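Local coordinates for 1-pyrroline-5-carboxylate dehydrogenase (Thermus thermophilus, PDB 1UZB), which probably oxidises glutamate semialdehyde, the open-chain form of 1-pyrroline-5-carboxylate, to glutamate in proline breakdown, at residues 186-191 with 215-220; 120-126 with 183-187. One frame throughout, in Å; residues are numbered along the deposited sequence.

Overall arrangement
The two contacts lie about 10 Å apart, centre to centre, each about 11 Å from the centre of the chain, and share Pro186 and Val187. Along the chain, helix 113-124 comes first, then the loop 183-187 after strand 165-180, then helices 188-199 and 213-226. Contact 2 sets the end of helix 113-124 against the loop; contact 1 sets the start of the helix that follows against helix 213-226. They also touch directly, through a probable hydrogen bond from Val215 N to Glu123 OE2. Pro186 and Val187, in the loop after strand 165-180, thus pack against both helix 113-124 and helix 213-226.

Contact 1 (186-191 with 215-220); sequences PVAIFT and VGAKVF
Two donors of Thr191 grip the carbonyl oxygen of Val187: Thr191 N at 2.9 Å closes the first helical turn, and Thr191 OG1 at 2.7 Å arrives from the opposite face of the carbonyl plane. Threonine suits this buried spot: its hydroxyl is bonded within its own turn, so OG1 can rest against the methyl Val219 CG1. No hydrogen bond crosses the contact, which is held mainly by apolar packing. Val187 CG2 presses tightly on Val215 CG2 at 3.2 Å, and Val215 turns its other methyl, CG1, to Pro186 CB at 3.6 Å. Phe190, with CG anti to the backbone N (chi1 180°), reaches over to helix 213-226. Its CZ meets the edge of the Phe220 ring, 3.6 Å from Phe220 CE1, and Val219 CB meets the Phe190 ring edge, 3.9 Å from CE2. Glycine suits position 216, where this ring comes close over the backbone in an off-centre CH-pi contact with Gly216 CA. With an alanine in place of Phe190, a gap would probably open between Gly216, Val219 and Phe220. The contact pairs successive helices of a beta-alpha-beta arrangement; Phe190 and Phe220 also pack on strand 233-235, and Val187 on helices 113-124 and 128-149.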
loop_
_atom_site.group_PDB
_atom_site.type_symbol
_atom_site.label_atom_id
_atom_site.label_comp_id
_atom_site.label_asym_id
_atom_site.label_seq_id
_atom_site.Cartn_x
_atom_site.Cartn_y
_atom_site.Cartn_z
ATOM N N PRO A 186 -14.801 -37.011 0.113
ATOM C CA PRO A 186 -14.017 -37.604 -0.970
ATOM C C PRO A 186 -13.824 -36.808 -2.246
ATOM O O PRO A 186 -13.108 -37.246 -3.147
ATOM C CB PRO A 186 -14.713 -38.935 -1.197
ATOM C CG PRO A 186 -16.130 -38.585 -0.990
ATOM C CD PRO A 186 -16.115 -37.674 0.220
ATOM N N VAL A 187 -14.486 -35.664 -2.351
ATOM C CA VAL A 187 -14.268 -34.807 -3.504
ATOM C C VAL A 187 -13.542 -33.573 -2.966
ATOM O O VAL A 187 -12.438 -33.266 -3.394
ATOM C CB VAL A 187 -15.577 -34.379 -4.204
ATOM C CG1 VAL A 187 -15.253 -33.435 -5.361
ATOM C CG2 VAL A 187 -16.304 -35.603 -4.734
ATOM N N ALA A 188 -14.142 -32.907 -1.984
ATOM C CA ALA A 188 -13.556 -31.703 -1.400
ATOM C C ALA A 188 -12.158 -31.849 -0.793
ATOM O O ALA A 188 -11.213 -31.213 -1.257
ATOM C CB ALA A 188 -14.501 -31.126 -0.353
ATOM N N ILE A 189 -12.025 -32.660 0.252
ATOM C CA ILE A 189 -10.726 -32.819 0.905
ATOM C C ILE A 189 -9.722 -33.556 0.018
ATOM O O ILE A 189 -8.537 -33.234 0.009
ATOM C CB ILE A 189 -10.898 -33.502 2.273
ATOM C CG1 ILE A 189 -11.709 -32.574 3.185
ATOM C CG2 ILE A 189 -9.542 -33.798 2.904
ATOM C CD1 ILE A 189 -11.993 -33.138 4.557
ATOM N N PHE A 190 -10.206 -34.535 -0.736
ATOM C CA PHE A 190 -9.371 -35.280 -1.671
ATOM C C PHE A 190 -8.726 -34.257 -2.617
ATOM O O PHE A 190 -7.513 -34.243 -2.813
ATOM C CB PHE A 190 -10.263 -36.250 -2.455
ATOM C CG PHE A 190 -9.535 -37.085 -3.471
ATOM C CD1 PHE A 190 -8.765 -38.174 -3.078
ATOM C CD2 PHE A 190 -9.661 -36.809 -4.828
ATOM C CE1 PHE A 190 -8.135 -38.983 -4.026
ATOM C CE2 PHE A 190 -9.036 -37.610 -5.785
ATOM C CZ PHE A 190 -8.272 -38.700 -5.383
ATOM N N THR A 191 -9.547 -33.376 -3.179
ATOM C CA THR A 191 -9.065 -32.357 -4.105
ATOM C C THR A 191 -8.135 -31.334 -3.452
ATOM O O THR A 191 -7.047 -31.058 -3.964
ATOM C CB THR A 191 -10.244 -31.609 -4.743
ATOM O OG1 THR A 191 -11.022 -32.524 -5.523
ATOM C CG2 THR A 191 -9.745 -30.491 -5.641
ATOM N N VAL A 215 -15.530 -41.885 -6.873
ATOM C CA VAL A 215 -15.555 -40.442 -7.051
ATOM C C VAL A 215 -14.132 -39.884 -7.159
ATOM O O VAL A 215 -13.906 -38.865 -7.815
ATOM C CB VAL A 215 -16.336 -39.737 -5.918
ATOM C CG1 VAL A 215 -15.519 -39.711 -4.639
ATOM C CG2 VAL A 215 -16.723 -38.338 -6.367
ATOM N N GLY A 216 -13.174 -40.557 -6.526
ATOM C CA GLY A 216 -11.793 -40.122 -6.618
ATOM C C GLY A 216 -11.310 -40.291 -8.051
ATOM O O GLY A 216 -10.565 -39.460 -8.579
ATOM N N ALA A 217 -11.738 -41.376 -8.686
ATOM C CA ALA A 217 -11.363 -41.631 -10.069
ATOM C C ALA A 217 -11.948 -40.544 -10.970
ATOM O O ALA A 217 -11.289 -40.081 -11.896
ATOM C CB ALA A 217 -11.859 -43.002 -10.507
ATOM N N LYS A 218 -13.184 -40.133 -10.694
ATOM C CA LYS A 218 -13.817 -39.094 -11.498
ATOM C C LYS A 218 -13.087 -37.765 -11.345
ATOM O O LYS A 218 -13.018 -36.979 -12.291
ATOM C CB LYS A 218 -15.298 -38.949 -11.134
ATOM C CG LYS A 218 -16.127 -40.157 -11.538
ATOM C CD LYS A 218 -17.616 -39.903 -11.370
ATOM C CE LYS A 218 -18.431 -41.087 -11.865
ATOM N NZ LYS A 218 -19.884 -40.775 -11.891
ATOM N N VAL A 219 -12.538 -37.506 -10.161
ATOM C CA VAL A 219 -11.782 -36.277 -9.969
ATOM C C VAL A 219 -10.524 -36.376 -10.838
ATOM O O VAL A 219 -10.107 -35.393 -11.448
ATOM C CB VAL A 219 -11.406 -36.072 -8.479
ATOM C CG1 VAL A 219 -10.396 -34.937 -8.341
ATOM C CG2 VAL A 219 -12.667 -35.752 -7.674
ATOM N N PHE A 220 -9.926 -37.564 -10.919
ATOM C CA PHE A 220 -8.741 -37.714 -11.753
ATOM C C PHE A 220 -9.047 -37.591 -13.238
ATOM O O PHE A 220 -8.181 -37.195 -14.018
ATOM C CB PHE A 220 -7.992 -39.013 -11.445
ATOM C CG PHE A 220 -6.866 -38.814 -10.478
ATOM C CD1 PHE A 220 -7.122 -38.645 -9.122
ATOM C CD2 PHE A 220 -5.558 -38.679 -10.934
ATOM C CE1 PHE A 220 -6.099 -38.336 -8.234
ATOM C CE2 PHE A 220 -4.523 -38.369 -10.054
ATOM C CZ PHE A 220 -4.795 -38.195 -8.700
#

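Contact 2 (120-126 with 183-187)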
loop_
_atom_site.group_PDB
_atom_site.type_symbol
_atom_site.label_atom_id
_atom_site.label_comp_id
_atom_site.label_asym_id
_atom_site.label_seq_id
_atom_site.Cartn_x
_atom_site.Cartn_y
_atom_site.Cartn_z
ATOM N N LEU A 120 -21.543 -38.840 -5.244
ATOM C CA LEU A 120 -21.398 -38.807 -3.788
ATOM C C LEU A 120 -22.643 -39.384 -3.119
ATOM O O LEU A 120 -22.553 -40.095 -2.117
ATOM C CB LEU A 120 -21.193 -37.370 -3.301
ATOM C CG LEU A 120 -19.817 -36.752 -3.551
ATOM C CD1 LEU A 120 -19.855 -35.283 -3.169
ATOM C CD2 LEU A 120 -18.758 -37.489 -2.742
ATOM N N VAL A 121 -23.808 -39.053 -3.666
ATOM C CA VAL A 121 -25.066 -39.553 -3.132
ATOM C C VAL A 121 -25.046 -41.079 -3.101
ATOM O O VAL A 121 -25.325 -41.695 -2.072
ATOM C CB VAL A 121 -26.259 -39.075 -4.000
ATOM C CG1 VAL A 121 -27.534 -39.795 -3.586
ATOM C CG2 VAL A 121 -26.435 -37.566 -3.859
ATOM N N TYR A 122 -24.698 -41.684 -4.233
ATOM C CA TYR A 122 -24.664 -43.138 -4.338
ATOM C C TYR A 122 -23.478 -43.844 -3.696
ATOM O O TYR A 122 -23.655 -44.915 -3.112
ATOM C CB TYR A 122 -24.760 -43.563 -5.808
ATOM C CG TYR A 122 -26.130 -43.350 -6.407
ATOM C CD1 TYR A 122 -26.318 -42.488 -7.486
ATOM C CD2 TYR A 122 -27.247 -43.997 -5.876
ATOM C CE1 TYR A 122 -27.586 -42.276 -8.023
ATOM C CE2 TYR A 122 -28.516 -43.791 -6.403
ATOM C CZ TYR A 122 -28.676 -42.931 -7.476
ATOM O OH TYR A 122 -29.933 -42.724 -7.996
ATOM N N GLU A 123 -22.282 -43.265 -3.783
ATOM C CA GLU A 123 -21.112 -43.937 -3.221
ATOM C C GLU A 123 -20.891 -43.793 -1.717
ATOM O O GLU A 123 -20.437 -44.744 -1.071
ATOM C CB GLU A 123 -19.828 -43.524 -3.949
ATOM C CG GLU A 123 -18.673 -44.473 -3.628
ATOM C CD GLU A 123 -17.394 -44.183 -4.393
ATOM O OE1 GLU A 123 -16.576 -45.121 -4.535
ATOM O OE2 GLU A 123 -17.196 -43.029 -4.838
ATOM N N VAL A 124 -21.185 -42.620 -1.158
ATOM C CA VAL A 124 -20.994 -42.432 0.278
ATOM C C VAL A 124 -22.250 -42.048 1.060
ATOM O O VAL A 124 -22.178 -41.736 2.246
ATOM C CB VAL A 124 -19.855 -41.420 0.589
ATOM C CG1 VAL A 124 -18.535 -41.946 0.037
ATOM C CG2 VAL A 124 -20.176 -40.059 0.010
ATOM N N GLY A 125 -23.401 -42.068 0.393
ATOM C CA GLY A 125 -24.651 -41.788 1.076
ATOM C C GLY A 125 -24.961 -40.387 1.558
ATOM O O GLY A 125 -25.610 -40.216 2.595
ATOM N N LYS A 126 -24.502 -39.381 0.825
ATOM C CA LYS A 126 -24.798 -38.002 1.190
ATOM C C LYS A 126 -26.130 -37.627 0.563
ATOM O O LYS A 126 -26.437 -38.070 -0.547
ATOM C CB LYS A 126 -23.730 -37.048 0.651
ATOM C CG LYS A 126 -22.373 -37.231 1.276
ATOM C CD LYS A 126 -21.512 -35.990 1.121
ATOM C CE LYS A 126 -20.278 -36.115 1.996
ATOM N NZ LYS A 126 -19.482 -34.861 2.065
ATOM N N TRP A 183 -12.929 -40.582 3.487
ATOM C CA TRP A 183 -14.114 -40.979 2.739
ATOM C C TRP A 183 -15.295 -40.043 2.961
ATOM O O TRP A 183 -16.236 -40.046 2.170
ATOM C CB TRP A 183 -14.549 -42.409 3.100
ATOM C CG TRP A 183 -14.692 -42.683 4.576
ATOM C CD1 TRP A 183 -13.775 -43.291 5.383
ATOM C CD2 TRP A 183 -15.821 -42.380 5.412
ATOM N NE1 TRP A 183 -14.259 -43.391 6.664
ATOM C CE2 TRP A 183 -15.512 -42.840 6.712
ATOM C CE3 TRP A 183 -17.064 -41.768 5.189
ATOM C CZ2 TRP A 183 -16.397 -42.706 7.786
ATOM C CZ3 TRP A 183 -17.947 -41.636 6.262
ATOM C CH2 TRP A 183 -17.606 -42.105 7.542
ATOM N N ASN A 184 -15.254 -39.232 4.016
ATOM C CA ASN A 184 -16.394 -38.363 4.295
ATOM C C ASN A 184 -16.517 -37.117 3.415
ATOM O O ASN A 184 -17.616 -36.594 3.236
ATOM C CB ASN A 184 -16.445 -38.019 5.791
ATOM C CG ASN A 184 -15.357 -37.064 6.223
ATOM O OD1 ASN A 184 -14.275 -37.012 5.639
ATOM N ND2 ASN A 184 -15.637 -36.309 7.278
ATOM N N PHE A 185 -15.399 -36.644 2.873
ATOM C CA PHE A 185 -15.402 -35.514 1.941
ATOM C C PHE A 185 -14.435 -35.945 0.848
ATOM O O PHE A 185 -13.385 -35.338 0.651
ATOM C CB PHE A 185 -14.931 -34.223 2.609
ATOM C CG PHE A 185 -15.942 -33.634 3.545
ATOM C CD1 PHE A 185 -15.960 -33.993 4.888
ATOM C CD2 PHE A 185 -16.910 -32.750 3.072
ATOM C CE1 PHE A 185 -16.931 -33.482 5.751
ATOM C CE2 PHE A 185 -17.885 -32.236 3.924
ATOM C CZ PHE A 185 -17.894 -32.603 5.268
ATOM N N PRO A 186 -14.801 -37.011 0.113
ATOM C CA PRO A 186 -14.017 -37.604 -0.970
ATOM C C PRO A 186 -13.824 -36.808 -2.246
ATOM O O PRO A 186 -13.108 -37.246 -3.147
ATOM C CB PRO A 186 -14.713 -38.935 -1.197
ATOM C CG PRO A 186 -16.130 -38.585 -0.990
ATOM C CD PRO A 186 -16.115 -37.674 0.220
ATOM N N VAL A 187 -14.486 -35.664 -2.351
ATOM C CA VAL A 187 -14.268 -34.807 -3.504
ATOM C C VAL A 187 -13.542 -33.573 -2.966
ATOM O O VAL A 187 -12.438 -33.266 -3.394
ATOM C CB VAL A 187 -15.577 -34.379 -4.204
ATOM C CG1 VAL A 187 -15.253 -33.435 -5.361
ATOM C CG2 VAL A 187 -16.304 -35.603 -4.734
#
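Leu120 and Pro186 approach with their CA atoms 8.0 Å apart, where the last turns of helix 113-124 run beside the irregular loop 183-187; the chain then leaves helical geometry at Gly125, whose positive phi (70°) suits glycine. Leu120 CD2 sits between Pro186 CG, at a tight 3.3 Å, and Val187 CG2, at 3.7 Å, with CD1 also 3.9 Å from Val187 CG2, so both branches of the leucine are used. One turn on, Val124 CG1 packs against Trp183 O at 3.7 Å. Lys126 reaches its extended chain in toward the loop, crossing the Phe185 side chain at about a right angle. Its NZ makes a weak hydrogen bond of 2.8 Å to Asn184 O and stands over one face of Phe185, 3.9 Å from the ring centroid, a cation-pi contact. Asp134 of helix 128-149 is its main partner, in a salt bridge, and Phe317 supplies another cation-pi contact. In aldehyde dehydrogenases the side-chain amide of the Trp-Asn-Phe-Pro asparagine helps form the oxyanion hole, a role Asn184, its ND2 hydrogen-bonded to Gln320 O, probably shares. Helix 128-149 also covers Leu120 and Pro186 through Asp134, helix 213-226 begins beside Glu123, and strand 165-180 leads into the loop.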